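Local coordinates for uncharacterized protein (Desulfovibrio piger ATCC 29098, PDB 4Z48) that is of unknown function but belongs to the LolA-like family and may bind lipid or another hydrophobic ligand, at residues Ser100-Ile105 with Phe239-Leu244; Tyr13-Arg18 with Tyr135-Glu140. One frame throughout, in Å; residues are numbered along the deposited sequence.

Contact 1 (Ser100-Ile105 with Phe239-Leu244); sequences SLVRRI and FEHSAL
Val102 pushes its CG1 methyl into the notch between His241 and Leu244, and these three side chains make up the whole contact. CG1 of Val102 lies 3.9 Å from CD1 of Leu244 and 4.0 Å from NE2 of the His241 ring, which it meets obliquely. The other branch also takes part: CG2 of Val102 packs 4.0 Å from CB of Leu244, so the valine straddles the leucine, whose side chain runs at about a right angle to it. With CG1 anti to the backbone N (chi1 175°), the valine turns one methyl to the imidazole and the tip of the leucine and leaves the other for the leucine's base. The histidine arrives from the opposite direction, its CG anti to its own backbone N (chi1 -157°), which brings the far end of the ring toward strand 101-104. Trp93 on the neighbouring strand 91-96 meets His241 edge-to-face and also touches Leu244. Hydrogen bonds from Lys77 NZ to the carbonyl O of Ala243 and from Trp81 NE1 to that of Phe239 tie the loop to strand 77-82. Between the two segments the contact is thus weak van der Waals packing, apolar where Val102 meets Leu244 and set against NE2 and CE1 of an exposed imidazole at His241; it buries just 119 Å², and no polar bond joins the two sides.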
loop_
_atom_site.group_PDB
_atom_site.type_symbol
_atom_site.label_atom_id
_atom_site.label_comp_id
_atom_site.label_asym_id
_atom_site.label_seq_id
_atom_site.Cartn_x
_atom_site.Cartn_y
_atom_site.Cartn_z
ATOM N N SER A 100 -1.830 0.685 -26.198
ATOM C CA SER A 100 -2.959 -0.264 -26.151
ATOM C C SER A 100 -2.397 -1.676 -25.836
ATOM O O SER A 100 -2.786 -2.672 -26.454
ATOM C CB SER A 100 -3.756 -0.239 -27.456
ATOM O OG SER A 100 -4.248 1.057 -27.768
ATOM N N LEU A 101 -1.415 -1.705 -24.917
ATOM C CA LEU A 101 -0.657 -2.881 -24.476
ATOM C C LEU A 101 -0.846 -3.172 -23.036
ATOM O O LEU A 101 -0.970 -2.245 -22.250
ATOM C CB LEU A 101 0.858 -2.649 -24.654
ATOM C CG LEU A 101 1.485 -2.883 -26.010
ATOM C CD1 LEU A 101 2.941 -2.485 -25.965
ATOM C CD2 LEU A 101 1.388 -4.362 -26.427
ATOM N N VAL A 102 -0.691 -4.452 -22.678
ATOM C CA VAL A 102 -0.659 -4.961 -21.310
ATOM C C VAL A 102 0.797 -5.425 -21.070
ATOM O O VAL A 102 1.352 -6.116 -21.921
ATOM C CB VAL A 102 -1.710 -6.098 -21.067
ATOM C CG1 VAL A 102 -1.574 -6.709 -19.666
ATOM C CG2 VAL A 102 -3.142 -5.595 -21.301
ATOM N N ARG A 103 1.417 -5.011 -19.944
ATOM C CA ARG A 103 2.784 -5.392 -19.569
ATOM C C ARG A 103 2.759 -5.929 -18.137
ATOM O O ARG A 103 2.116 -5.322 -17.297
ATOM C CB ARG A 103 3.741 -4.177 -19.670
ATOM C CG ARG A 103 5.181 -4.468 -19.206
ATOM C CD ARG A 103 6.143 -3.285 -19.309
ATOM N NE ARG A 103 5.925 -2.227 -18.306
ATOM C CZ ARG A 103 6.363 -2.246 -17.043
ATOM N NH1 ARG A 103 6.978 -3.328 -16.556
ATOM N NH2 ARG A 103 6.152 -1.207 -16.247
ATOM N N ARG A 104 3.459 -7.033 -17.883
ATOM C CA ARG A 104 3.594 -7.623 -16.558
ATOM C C ARG A 104 4.650 -6.821 -15.817
ATOM O O ARG A 104 5.676 -6.469 -16.412
ATOM C CB ARG A 104 4.028 -9.115 -16.677
ATOM C CG ARG A 104 4.312 -9.712 -15.308
ATOM C CD ARG A 104 4.821 -11.136 -15.365
ATOM N NE ARG A 104 3.752 -12.101 -15.647
ATOM C CZ ARG A 104 2.915 -12.608 -14.744
ATOM N NH1 ARG A 104 2.963 -12.203 -13.475
ATOM N NH2 ARG A 104 2.003 -13.496 -15.106
ATOM N N ILE A 105 4.417 -6.529 -14.536
ATOM C CA ILE A 105 5.418 -5.884 -13.681
ATOM C C ILE A 105 5.873 -6.944 -12.702
ATOM O O ILE A 105 5.100 -7.378 -11.830
ATOM C CB ILE A 105 4.939 -4.599 -12.979
ATOM C CG1 ILE A 105 4.506 -3.536 -13.982
ATOM C CG2 ILE A 105 6.020 -4.074 -12.015
ATOM C CD1 ILE A 105 3.564 -2.471 -13.400
ATOM N N PHE A 239 -11.577 -8.295 -11.687
ATOM C CA PHE A 239 -10.263 -8.824 -11.329
ATOM C C PHE A 239 -9.745 -9.890 -12.300
ATOM O O PHE A 239 -8.725 -10.529 -12.024
ATOM C CB PHE A 239 -10.301 -9.348 -9.867
ATOM C CG PHE A 239 -11.036 -8.367 -8.976
ATOM C CD1 PHE A 239 -10.426 -7.182 -8.565
ATOM C CD2 PHE A 239 -12.357 -8.592 -8.610
ATOM C CE1 PHE A 239 -11.114 -6.258 -7.775
ATOM C CE2 PHE A 239 -13.056 -7.649 -7.855
ATOM C CZ PHE A 239 -12.428 -6.492 -7.436
ATOM N N GLU A 240 -10.408 -10.052 -13.449
ATOM C CA GLU A 240 -9.952 -10.997 -14.467
ATOM C C GLU A 240 -8.990 -10.286 -15.393
ATOM O O GLU A 240 -9.147 -9.078 -15.646
ATOM C CB GLU A 240 -11.126 -11.585 -15.251
ATOM C CG GLU A 240 -11.835 -12.710 -14.519
ATOM C CD GLU A 240 -13.232 -13.022 -15.022
ATOM O OE1 GLU A 240 -13.505 -12.807 -16.227
ATOM O OE2 GLU A 240 -14.056 -13.492 -14.205
ATOM N N HIS A 241 -8.018 -11.036 -15.934
ATOM C CA HIS A 241 -7.013 -10.495 -16.853
ATOM C C HIS A 241 -7.674 -9.760 -18.032
ATOM O O HIS A 241 -7.113 -8.766 -18.498
ATOM C CB HIS A 241 -6.048 -11.594 -17.334
ATOM C CG HIS A 241 -4.737 -11.043 -17.788
ATOM N ND1 HIS A 241 -4.412 -10.985 -19.131
ATOM C CD2 HIS A 241 -3.733 -10.493 -17.068
ATOM C CE1 HIS A 241 -3.214 -10.423 -19.190
ATOM N NE2 HIS A 241 -2.767 -10.102 -17.973
ATOM N N SER A 242 -8.923 -10.171 -18.402
ATOM C CA SER A 242 -9.791 -9.584 -19.441
ATOM C C SER A 242 -10.259 -8.157 -19.113
ATOM O O SER A 242 -10.561 -7.411 -20.039
ATOM C CB SER A 242 -11.017 -10.463 -19.680
ATOM O OG SER A 242 -11.857 -10.566 -18.540
ATOM N N ALA A 243 -10.326 -7.771 -17.821
ATOM C CA ALA A 243 -10.716 -6.411 -17.418
ATOM C C ALA A 243 -9.661 -5.366 -17.876
ATOM O O ALA A 243 -9.973 -4.173 -17.958
ATOM C CB ALA A 243 -10.908 -6.339 -15.911
ATOM N N LEU A 244 -8.426 -5.826 -18.207
ATOM C CA LEU A 244 -7.339 -4.960 -18.655
ATOM C C LEU A 244 -7.575 -4.472 -20.095
ATOM O O LEU A 244 -7.945 -3.314 -20.245
ATOM C CB LEU A 244 -5.961 -5.626 -18.487
ATOM C CG LEU A 244 -5.503 -5.774 -17.029
ATOM C CD1 LEU A 244 -4.307 -6.689 -16.929
ATOM C CD2 LEU A 244 -5.164 -4.435 -16.414
#

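Contact 2 (Tyr13-Arg18 with Tyr135-Glu140); sequences YDLAVR and YLLQGE
The Tyr135 ring carries the CB methyl of Ala16 over one face, while the Tyr13 ring has CG2 of Val17, from the next turn of its own helix, on one of its faces. The methyl of Ala16 sits 3.7 Å from the centroid of the Tyr135 ring and 21° off its normal, a CH-pi contact displaced toward the CE1-CZ side of the rim, both atoms of Tyr135 being 3.5 Å from CB of Ala16. The two tyrosines meet obliquely: CD1 of Tyr13 is 4.0 Å from CE2 of Tyr135. Close to the strand backbone, CB of Tyr135 comes within 3.5 Å of the backbone N of Tyr13, and CD2 of Tyr135 lies 3.6 Å from CA of Tyr13. A chi1 of -59° sets CG of Tyr135 beside its backbone N and lays the ring along the helix, from Tyr13 to Ala16. At the far end of that ring the OH of this buried tyrosine is hydrogen-bonded to the carbonyl O of Val130. Further along the strand, CD2 of Leu15 meets CD1 of Leu137 at 4.2 Å; Leu15 also rests on Tyr149 and Leu151 of strand 146-155. Alternate strand residues, Tyr135 and Leu137, therefore face the helix, and the axes of the two segments pass 8.2 Å apart at 97°. This is helix-on-sheet packing, helix 8-20 lying on strand 133-143, outermost within the chain, and on its neighbour 146-155, consistent with the LolA-like fold, in which a strongly curved antiparallel sheet, an unclosed barrel, is accompanied by a few helices.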
loop_
_atom_site.group_PDB
_atom_site.type_symbol
_atom_site.label_atom_id
_atom_site.label_comp_id
_atom_site.label_asym_id
_atom_site.label_seq_id
_atom_site.Cartn_x
_atom_site.Cartn_y
_atom_site.Cartn_z
ATOM N N TYR A 13 5.434 -9.462 16.455
ATOM C CA TYR A 13 4.632 -10.312 15.560
ATOM C C TYR A 13 3.152 -10.288 15.988
ATOM O O TYR A 13 2.292 -10.190 15.114
ATOM C CB TYR A 13 5.186 -11.754 15.508
ATOM C CG TYR A 13 4.316 -12.751 14.774
ATOM C CD1 TYR A 13 4.473 -12.971 13.412
ATOM C CD2 TYR A 13 3.376 -13.524 15.458
ATOM C CE1 TYR A 13 3.684 -13.904 12.734
ATOM C CE2 TYR A 13 2.584 -14.456 14.795
ATOM C CZ TYR A 13 2.743 -14.645 13.434
ATOM O OH TYR A 13 1.960 -15.571 12.790
ATOM N N ASP A 14 2.868 -10.391 17.311
ATOM C CA ASP A 14 1.506 -10.407 17.839
ATOM C C ASP A 14 0.750 -9.100 17.479
ATOM O O ASP A 14 -0.421 -9.156 17.084
ATOM C CB ASP A 14 1.505 -10.696 19.339
ATOM C CG ASP A 14 1.853 -12.161 19.617
ATOM O OD1 ASP A 14 1.855 -12.965 18.657
ATOM O OD2 ASP A 14 2.122 -12.492 20.776
ATOM N N LEU A 15 1.445 -7.948 17.548
ATOM C CA LEU A 15 0.895 -6.657 17.147
ATOM C C LEU A 15 0.589 -6.641 15.653
ATOM O O LEU A 15 -0.524 -6.257 15.272
ATOM C CB LEU A 15 1.838 -5.495 17.503
ATOM C CG LEU A 15 1.390 -4.102 17.056
ATOM C CD1 LEU A 15 0.107 -3.683 17.763
ATOM C CD2 LEU A 15 2.477 -3.101 17.269
ATOM N N ALA A 16 1.558 -7.082 14.811
ATOM C CA ALA A 16 1.383 -7.161 13.365
ATOM C C ALA A 16 0.121 -7.977 13.008
ATOM O O ALA A 16 -0.604 -7.580 12.114
ATOM C CB ALA A 16 2.624 -7.765 12.718
ATOM N N VAL A 17 -0.159 -9.063 13.754
ATOM C CA VAL A 17 -1.321 -9.944 13.575
ATOM C C VAL A 17 -2.616 -9.159 13.882
ATOM O O VAL A 17 -3.554 -9.223 13.087
ATOM C CB VAL A 17 -1.212 -11.243 14.435
ATOM C CG1 VAL A 17 -2.544 -11.988 14.536
ATOM C CG2 VAL A 17 -0.117 -12.169 13.906
ATOM N N ARG A 18 -2.653 -8.441 15.020
ATOM C CA ARG A 18 -3.797 -7.601 15.431
ATOM C C ARG A 18 -4.088 -6.532 14.375
ATOM O O ARG A 18 -5.256 -6.290 14.041
ATOM C CB ARG A 18 -3.549 -6.932 16.797
ATOM C CG ARG A 18 -3.595 -7.886 17.985
ATOM C CD ARG A 18 -3.941 -7.155 19.271
ATOM N NE ARG A 18 -2.857 -6.302 19.763
ATOM C CZ ARG A 18 -3.019 -5.069 20.246
ATOM N NH1 ARG A 18 -4.231 -4.521 20.305
ATOM N NH2 ARG A 18 -1.971 -4.377 20.680
ATOM N N TYR A 135 9.704 -9.146 13.141
ATOM C CA TYR A 135 9.314 -7.939 13.864
ATOM C C TYR A 135 10.149 -7.659 15.074
ATOM O O TYR A 135 10.739 -8.559 15.650
ATOM C CB TYR A 135 7.834 -8.036 14.276
ATOM C CG TYR A 135 6.925 -8.216 13.080
ATOM C CD1 TYR A 135 6.529 -7.127 12.317
ATOM C CD2 TYR A 135 6.550 -9.487 12.650
ATOM C CE1 TYR A 135 5.759 -7.290 11.170
ATOM C CE2 TYR A 135 5.766 -9.664 11.516
ATOM C CZ TYR A 135 5.371 -8.559 10.778
ATOM O OH TYR A 135 4.627 -8.696 9.634
ATOM N N LEU A 136 10.127 -6.400 15.504
ATOM C CA LEU A 136 10.723 -5.989 16.768
ATOM C C LEU A 136 9.908 -4.805 17.372
ATOM O O LEU A 136 9.911 -3.690 16.841
ATOM C CB LEU A 136 12.206 -5.661 16.576
ATOM C CG LEU A 136 13.066 -5.317 17.786
ATOM C CD1 LEU A 136 13.191 -6.498 18.756
ATOM C CD2 LEU A 136 14.450 -4.865 17.315
ATOM N N LEU A 137 9.153 -5.082 18.443
ATOM C CA LEU A 137 8.414 -4.043 19.146
ATOM C C LEU A 137 9.441 -3.229 19.982
ATOM O O LEU A 137 10.024 -3.764 20.916
ATOM C CB LEU A 137 7.285 -4.637 20.029
ATOM C CG LEU A 137 6.474 -3.625 20.834
ATOM C CD1 LEU A 137 5.720 -2.673 19.913
ATOM C CD2 LEU A 137 5.499 -4.315 21.774
ATOM N N GLN A 138 9.638 -1.953 19.631
ATOM C CA GLN A 138 10.657 -1.082 20.229
ATOM C C GLN A 138 10.163 -0.288 21.403
ATOM O O GLN A 138 10.964 0.187 22.205
ATOM C CB GLN A 138 11.245 -0.129 19.172
ATOM C CG GLN A 138 12.032 -0.852 18.084
ATOM C CD GLN A 138 13.392 -1.348 18.537
ATOM O OE1 GLN A 138 13.615 -1.713 19.702
ATOM N NE2 GLN A 138 14.333 -1.335 17.617
ATOM N N GLY A 139 8.858 -0.174 21.518
ATOM C CA GLY A 139 8.252 0.521 22.631
ATOM C C GLY A 139 7.082 1.362 22.201
ATOM O O GLY A 139 6.347 0.985 21.281
ATOM N N GLU A 140 6.896 2.486 22.899
ATOM C CA GLU A 140 5.789 3.413 22.691
ATOM C C GLU A 140 6.303 4.841 22.731
ATOM O O GLU A 140 7.324 5.120 23.358
ATOM C CB GLU A 140 4.689 3.186 23.761
ATOM C CG GLU A 140 3.928 1.875 23.587
ATOM C CD GLU A 140 2.907 1.529 24.653
ATOM O OE1 GLU A 140 2.286 2.464 25.213
ATOM O OE2 GLU A 140 2.703 0.319 24.907
#

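Contacts 1 and 2 lie on opposite sides of the chain's centre, with their own centres about 37 Å apart and their nearest atoms about 22 Å apart. Each involves a strand at one end of the antiparallel strand order, 101-104 in contact 1 and 133-143 in contact 2, and these strands follow each other in the chain. Their partners come from the two chain ends: the C-terminal loop in contact 1, the N-terminal helix in contact 2. Contact 1, partly buried, sets one valine of the edge strand against two loop residues, an exposed imidazole and a leucine, whereas the buried, broader contact 2 is built of aliphatic groups and phenol rings, including a CH-pi contact.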